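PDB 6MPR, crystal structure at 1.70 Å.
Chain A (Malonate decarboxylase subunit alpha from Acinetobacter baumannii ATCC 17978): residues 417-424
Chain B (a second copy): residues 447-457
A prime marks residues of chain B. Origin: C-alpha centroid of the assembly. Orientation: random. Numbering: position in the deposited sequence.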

ATOM      1  N   ASN A 417     -28.928  -2.146  16.302  1.00 28.21           N
ATOM      2  CA  ASN A 417     -29.576  -0.849  16.447  1.00 26.67           C
ATOM      3  C   ASN A 417     -28.779   0.213  15.680  1.00 22.57           C
ATOM      4  O   ASN A 417     -27.678  -0.044  15.171  1.00 24.74           O
ATOM      5  N   GLU A 418     -29.352   1.418  15.592  1.00 23.02           N
ATOM      6  CA  GLU A 418     -28.751   2.464  14.763  1.00 26.18           C
ATOM      7  C   GLU A 418     -27.331   2.781  15.216  1.00 27.00           C
ATOM      8  O   GLU A 418     -26.404   2.850  14.401  1.00 26.17           O
ATOM      9  N   THR A 419     -27.144   2.959  16.524  1.00 27.17           N
ATOM     10  CA  THR A 419     -25.833   3.301  17.065  1.00 27.62           C
ATOM     11  C   THR A 419     -24.781   2.258  16.696  1.00 25.60           C
ATOM     12  O   THR A 419     -23.706   2.596  16.186  1.00 26.95           O
ATOM     13  N   GLU A 420     -25.066   0.981  16.969  1.00 20.89           N
ATOM     14  CA  GLU A 420     -24.089  -0.065  16.699  1.00 20.04           C
ATOM     15  C   GLU A 420     -23.845  -0.231  15.204  1.00 18.94           C
ATOM     16  O   GLU A 420     -22.738  -0.589  14.792  1.00 19.35           O
ATOM     17  N   THR A 421     -24.853   0.046  14.373  1.00 27.29           N
ATOM     18  CA  THR A 421     -24.649  -0.023  12.929  1.00 18.14           C
ATOM     19  C   THR A 421     -23.686   1.061  12.464  1.00 17.37           C
ATOM     20  O   THR A 421     -22.845   0.819  11.589  1.00 18.51           O
ATOM     21  N   TYR A 422     -23.772   2.253  13.060  1.00 22.47           N
ATOM     22  CA  TYR A 422     -22.842   3.325  12.710  1.00 20.74           C
ATOM     23  C   TYR A 422     -21.423   3.011  13.170  1.00 21.92           C
ATOM     24  O   TYR A 422     -20.457   3.486  12.556  1.00 19.64           O
ATOM     25  N   LEU A 423     -21.269   2.193  14.220  1.00 17.10           N
ATOM     26  CA  LEU A 423     -19.949   1.790  14.696  1.00 16.68           C
ATOM     27  C   LEU A 423     -19.420   0.535  14.011  1.00 21.41           C
ATOM     28  O   LEU A 423     -18.250   0.189  14.204  1.00 26.52           O
ATOM     29  N   ALA A 424     -20.247  -0.161  13.239  1.00 21.97           N
ATOM     30  CA  ALA A 424     -19.769  -1.290  12.466  1.00 20.74           C
ATOM     31  C   ALA A 424     -19.148  -0.793  11.163  1.00 19.48           C
ATOM     32  O   ALA A 424     -19.335   0.357  10.761  1.00 20.98           O
TER
ATOM     33  N   ASP B 447     -19.175   7.761  26.701  1.00 22.37           N
ATOM     34  CA  ASP B 447     -20.076   6.658  26.388  1.00 22.52           C
ATOM     35  C   ASP B 447     -20.387   6.605  24.898  1.00 22.01           C
ATOM     36  O   ASP B 447     -20.612   5.518  24.357  1.00 24.41           O
ATOM     37  N   ARG B 448     -20.378   7.755  24.218  1.00 25.53           N
ATOM     38  CA  ARG B 448     -20.817   7.850  22.825  1.00 21.70           C
ATOM     39  C   ARG B 448     -19.924   8.827  22.074  1.00 21.08           C
ATOM     40  O   ARG B 448     -19.844  10.002  22.445  1.00 26.41           O
ATOM     41  N   LEU B 449     -19.257   8.346  21.025  1.00 20.12           N
ATOM     42  CA  LEU B 449     -18.474   9.227  20.166  1.00 19.59           C
ATOM     43  C   LEU B 449     -19.365  10.283  19.530  1.00 20.68           C
ATOM     44  O   LEU B 449     -20.438   9.964  19.013  1.00 20.70           O
ATOM     45  N   ASP B 450     -18.901  11.543  19.546  1.00 23.04           N
ATOM     46  CA  ASP B 450     -19.533  12.578  18.727  1.00 23.38           C
ATOM     47  C   ASP B 450     -19.692  12.110  17.281  1.00 25.69           C
ATOM     48  O   ASP B 450     -20.626  12.532  16.585  1.00 23.94           O
ATOM     49  N   ALA B 451     -18.784  11.242  16.819  1.00 22.73           N
ATOM     50  CA  ALA B 451     -18.720  10.885  15.405  1.00 18.90           C
ATOM     51  C   ALA B 451     -20.018  10.260  14.917  1.00 24.09           C
ATOM     52  O   ALA B 451     -20.331  10.326  13.725  1.00 21.58           O
ATOM     53  N   ILE B 452     -20.800   9.666  15.818  1.00 19.97           N
ATOM     54  CA  ILE B 452     -22.019   8.998  15.381  1.00 23.76           C
ATOM     55  C   ILE B 452     -23.029  10.017  14.863  1.00 24.38           C
ATOM     56  O   ILE B 452     -23.522   9.906  13.732  1.00 23.85           O
ATOM     57  N   ASP B 453     -23.333  11.039  15.668  1.00 27.82           N
ATOM     58  CA  ASP B 453     -24.303  12.042  15.240  1.00 23.31           C
ATOM     59  C   ASP B 453     -23.775  12.887  14.084  1.00 26.57           C
ATOM     60  O   ASP B 453     -24.557  13.328  13.236  1.00 26.12           O
ATOM     61  N   VAL B 454     -22.461  13.119  14.024  1.00 26.71           N
ATOM     62  CA  VAL B 454     -21.888  13.797  12.862  1.00 25.72           C
ATOM     63  C   VAL B 454     -22.166  13.008  11.584  1.00 21.44           C
ATOM     64  O   VAL B 454     -22.521  13.585  10.546  1.00 25.32           O
ATOM     65  N   ALA B 455     -22.003  11.679  11.629  1.00 21.93           N
ATOM     66  CA  ALA B 455     -22.349  10.862  10.465  1.00 22.07           C
ATOM     67  C   ALA B 455     -23.807  11.060  10.072  1.00 27.77           C
ATOM     68  O   ALA B 455     -24.126  11.182   8.884  1.00 28.48           O
ATOM     69  N   LYS B 456     -24.704  11.110  11.055  1.00 23.92           N
ATOM     70  CA  LYS B 456     -26.109  11.332  10.744  1.00 32.65           C
ATOM     71  C   LYS B 456     -26.321  12.712  10.139  1.00 35.79           C
ATOM     72  O   LYS B 456     -27.093  12.868   9.185  1.00 43.90           O
ATOM     73  N   THR B 457     -25.620  13.720  10.659  1.00 36.12           N
ATOM     74  CA  THR B 457     -25.815  15.089  10.194  1.00 40.65           C
ATOM     75  C   THR B 457     -25.229  15.294   8.802  1.00 36.63           C
ATOM     76  O   THR B 457     -25.809  16.005   7.974  1.00 41.33           O
TER

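Contact between a short helix of chain A and the start of a longer helix of chain B in malonate decarboxylase subunit alpha. The two axes cross almost at right angles (91°), 10.0 Å apart at closest approach, and the nearest CA atoms are those of Tyr422 and Ile452′, 6.3 Å apart. Together the two stretches bury 396 Å² of surface. On chain A, Asn417 (chi1 p) caps the helix, its OD1 accepting from Glu420 N at 2.7 Å.

Along chain B, Asp447′ lies out of reach. Arg448′ follows with chi1, chi2 and chi3 all t, an extended chain that leaves CA sideways yet carries its guanidinium to the chain A helix. There NH1 donates to Thr419 OG1 (2.9 Å), which lies at the guanidinium edge, near its plane, while NH2 forms a salt bridge with Asp453′ OD1 (2.8 Å), so the group is held from both chains. Water 1 ties this corner together: it donates to Glu418 OE1 (2.9 Å), accepts from Arg448′ NH2 (2.9 Å) and hydrogen-bonds Thr419 OG1 (2.8 Å). Leu449′ (m, t) points toward chain A but only grazes it, its CD1 lying 4.3 Å from Leu423 CD2. Asp450′ and Ala451′ make no contact.

Ile452′ (m, t) is the apolar centre of the packing. Its CB leaves sideways, but the end of the side chain turns in: CD1 meets Leu423 CD2 at 3.7 Å and Thr419 CG2 at 3.9 Å, while CG2 rests 4.0 Å from Tyr422 CB. Leu423 (m, t) likewise starts sideways and brings its end nearer; Thr419 (m) can serve both the polar and the apolar side because its hydroxyl and methyl diverge.

CA-to-CB of Asp453′ (m) points away, its end comes nearer, and no atom of it contacts chain A; its OD1 instead holds Arg448′ NH2. Val454′ is out of reach. One turn beyond Ala451′, Ala455′ points toward chain A, and its CB lies 4.0 Å from CE1 of Tyr422, whose CA-to-CB bond points toward chain B (chi1 m, -86°). Water 2 hydrogen-bonds Tyr422 OH (2.7 Å) and donates weakly to Ala455′ O (3.3 Å). Lys456′ (m, t, p, p) bends along its length: CG passes 3.5 Å from Tyr422 OH, and NZ ends in a salt bridge with Glu418, donating to OE2 at 3.2 Å and weakly to OE1 at 3.5 Å. CA-to-CB of Glu418 (chi1 t, chi2 t) points toward chain B, and its carboxylate meets NZ. Thr457′ turns back to its own helix, OG1 donating to Asp453′ O (3.0 Å).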

ATOM      1  CB  ASN A 417     -29.777  -0.487  17.935  1.00 25.58           C
ATOM      2  CG  ASN A 417     -28.481  -0.078  18.674  1.00 33.29           C
ATOM      3  OD1 ASN A 417     -27.456   0.249  18.082  1.00 29.31           O
ATOM      4  ND2 ASN A 417     -28.556  -0.083  19.995  1.00 38.85           N
ATOM      5  CB  GLU A 418     -29.619   3.727  14.795  1.00 29.65           C
ATOM      6  CG  GLU A 418     -29.084   4.849  13.915  1.00 31.84           C
ATOM      7  CD  GLU A 418     -29.839   6.150  14.099  1.00 41.35           C
ATOM      8  OE1 GLU A 418     -29.748   6.749  15.191  1.00 44.59           O
ATOM      9  OE2 GLU A 418     -30.530   6.573  13.153  1.00 40.44           O
ATOM     10  CB  THR A 419     -25.941   3.448  18.585  1.00 28.78           C
ATOM     11  OG1 THR A 419     -26.781   4.565  18.889  1.00 28.41           O
ATOM     12  CG2 THR A 419     -24.569   3.651  19.215  1.00 29.86           C
ATOM     13  CB  GLU A 420     -24.560  -1.372  17.337  1.00 29.08           C
ATOM     14  CG  GLU A 420     -24.697  -1.268  18.851  1.00 30.04           C
ATOM     15  CD  GLU A 420     -23.421  -0.742  19.515  1.00 34.13           C
ATOM     16  OE1 GLU A 420     -22.340  -1.304  19.242  1.00 36.10           O
ATOM     17  OE2 GLU A 420     -23.493   0.235  20.299  1.00 34.48           O
ATOM     18  CB  THR A 421     -25.992   0.085  12.203  1.00 27.61           C
ATOM     19  OG1 THR A 421     -26.829  -1.004  12.605  1.00 31.12           O
ATOM     20  CG2 THR A 421     -25.803   0.018  10.698  1.00 27.56           C
ATOM     21  CB  TYR A 422     -23.325   4.652  13.301  1.00 17.99           C
ATOM     22  CG  TYR A 422     -24.312   5.383  12.422  1.00 24.97           C
ATOM     23  CD1 TYR A 422     -23.927   5.889  11.192  1.00 22.15           C
ATOM     24  CD2 TYR A 422     -25.624   5.581  12.830  1.00 31.85           C
ATOM     25  CE1 TYR A 422     -24.825   6.561  10.383  1.00 25.23           C
ATOM     26  CE2 TYR A 422     -26.531   6.256  12.027  1.00 31.39           C
ATOM     27  CZ  TYR A 422     -26.125   6.737  10.803  1.00 33.66           C
ATOM     28  OH  TYR A 422     -27.012   7.414   9.999  1.00 35.97           O
ATOM     29  CB  LEU A 423     -19.981   1.561  16.222  1.00 17.60           C
ATOM     30  CG  LEU A 423     -20.397   2.752  17.084  1.00 20.94           C
ATOM     31  CD1 LEU A 423     -20.618   2.344  18.564  1.00 20.54           C
ATOM     32  CD2 LEU A 423     -19.358   3.854  16.993  1.00 25.24           C
ATOM     33  CB  ALA A 424     -20.909  -2.267  12.186  1.00 19.40           C
TER
ATOM     34  CB  ASP B 447     -21.386   6.773  27.174  1.00 25.57           C
ATOM     35  CG  ASP B 447     -21.185   6.816  28.682  1.00 37.01           C
ATOM     36  OD1 ASP B 447     -20.274   6.142  29.208  1.00 30.61           O
ATOM     37  OD2 ASP B 447     -21.975   7.521  29.352  1.00 43.66           O
ATOM     38  CB  ARG B 448     -22.282   8.305  22.746  1.00 25.25           C
ATOM     39  CG  ARG B 448     -22.839   8.447  21.331  1.00 28.78           C
ATOM     40  CD  ARG B 448     -24.289   8.929  21.382  1.00 28.89           C
ATOM     41  NE  ARG B 448     -24.877   9.142  20.058  1.00 30.22           N
ATOM     42  CZ  ARG B 448     -25.630   8.250  19.415  1.00 30.68           C
ATOM     43  NH1 ARG B 448     -25.883   7.068  19.960  1.00 28.93           N
ATOM     44  NH2 ARG B 448     -26.129   8.540  18.218  1.00 29.35           N
ATOM     45  CB  LEU B 449     -17.798   8.420  19.062  1.00 18.56           C
ATOM     46  CG  LEU B 449     -16.814   7.334  19.506  1.00 17.85           C
ATOM     47  CD1 LEU B 449     -16.318   6.565  18.301  1.00 16.99           C
ATOM     48  CD2 LEU B 449     -15.639   7.943  20.254  1.00 21.45           C
ATOM     49  CB  ASP B 450     -18.695  13.867  18.713  1.00 22.47           C
ATOM     50  CG  ASP B 450     -18.774  14.675  20.000  1.00 26.91           C
ATOM     51  OD1 ASP B 450     -19.205  14.164  21.049  1.00 25.38           O
ATOM     52  OD2 ASP B 450     -18.371  15.854  19.947  1.00 26.88           O
ATOM     53  CB  ALA B 451     -17.544   9.936  15.158  1.00 19.96           C
ATOM     54  CB  ILE B 452     -22.594   8.141  16.520  1.00 27.49           C
ATOM     55  CG1 ILE B 452     -21.588   7.053  16.896  1.00 20.05           C
ATOM     56  CG2 ILE B 452     -23.908   7.523  16.094  1.00 22.87           C
ATOM     57  CD1 ILE B 452     -21.967   6.275  18.109  1.00 24.12           C
ATOM     58  CB  ASP B 453     -24.698  12.927  16.422  1.00 26.45           C
ATOM     59  CG  ASP B 453     -25.609  12.208  17.409  1.00 29.64           C
ATOM     60  OD1 ASP B 453     -26.042  11.074  17.112  1.00 29.47           O
ATOM     61  OD2 ASP B 453     -25.887  12.781  18.485  1.00 36.21           O
ATOM     62  CB  VAL B 454     -20.381  14.030  13.063  1.00 26.82           C
ATOM     63  CG1 VAL B 454     -19.760  14.605  11.788  1.00 25.98           C
ATOM     64  CG2 VAL B 454     -20.149  14.955  14.246  1.00 27.90           C
ATOM     65  CB  ALA B 455     -22.070   9.385  10.745  1.00 27.60           C
ATOM     66  CB  LYS B 456     -26.951  11.153  12.006  1.00 31.01           C
ATOM     67  CG  LYS B 456     -26.895   9.746  12.564  1.00 34.83           C
ATOM     68  CD  LYS B 456     -27.375   9.695  14.002  1.00 39.44           C
ATOM     69  CE  LYS B 456     -28.740  10.326  14.135  1.00 44.70           C
ATOM     70  NZ  LYS B 456     -29.744   9.643  13.284  1.00 50.06           N
ATOM     71  CB  THR B 457     -25.199  16.067  11.193  1.00 36.35           C
ATOM     72  OG1 THR B 457     -25.859  15.937  12.457  1.00 40.28           O
ATOM     73  CG2 THR B 457     -25.330  17.499  10.701  1.00 34.93           C
TER
HETATM   74  O   HOH W   1     -27.425   6.339  16.794  1.00 35.18           O
HETATM   75  O   HOH W   2     -26.018   8.700   7.808  1.00 22.53           O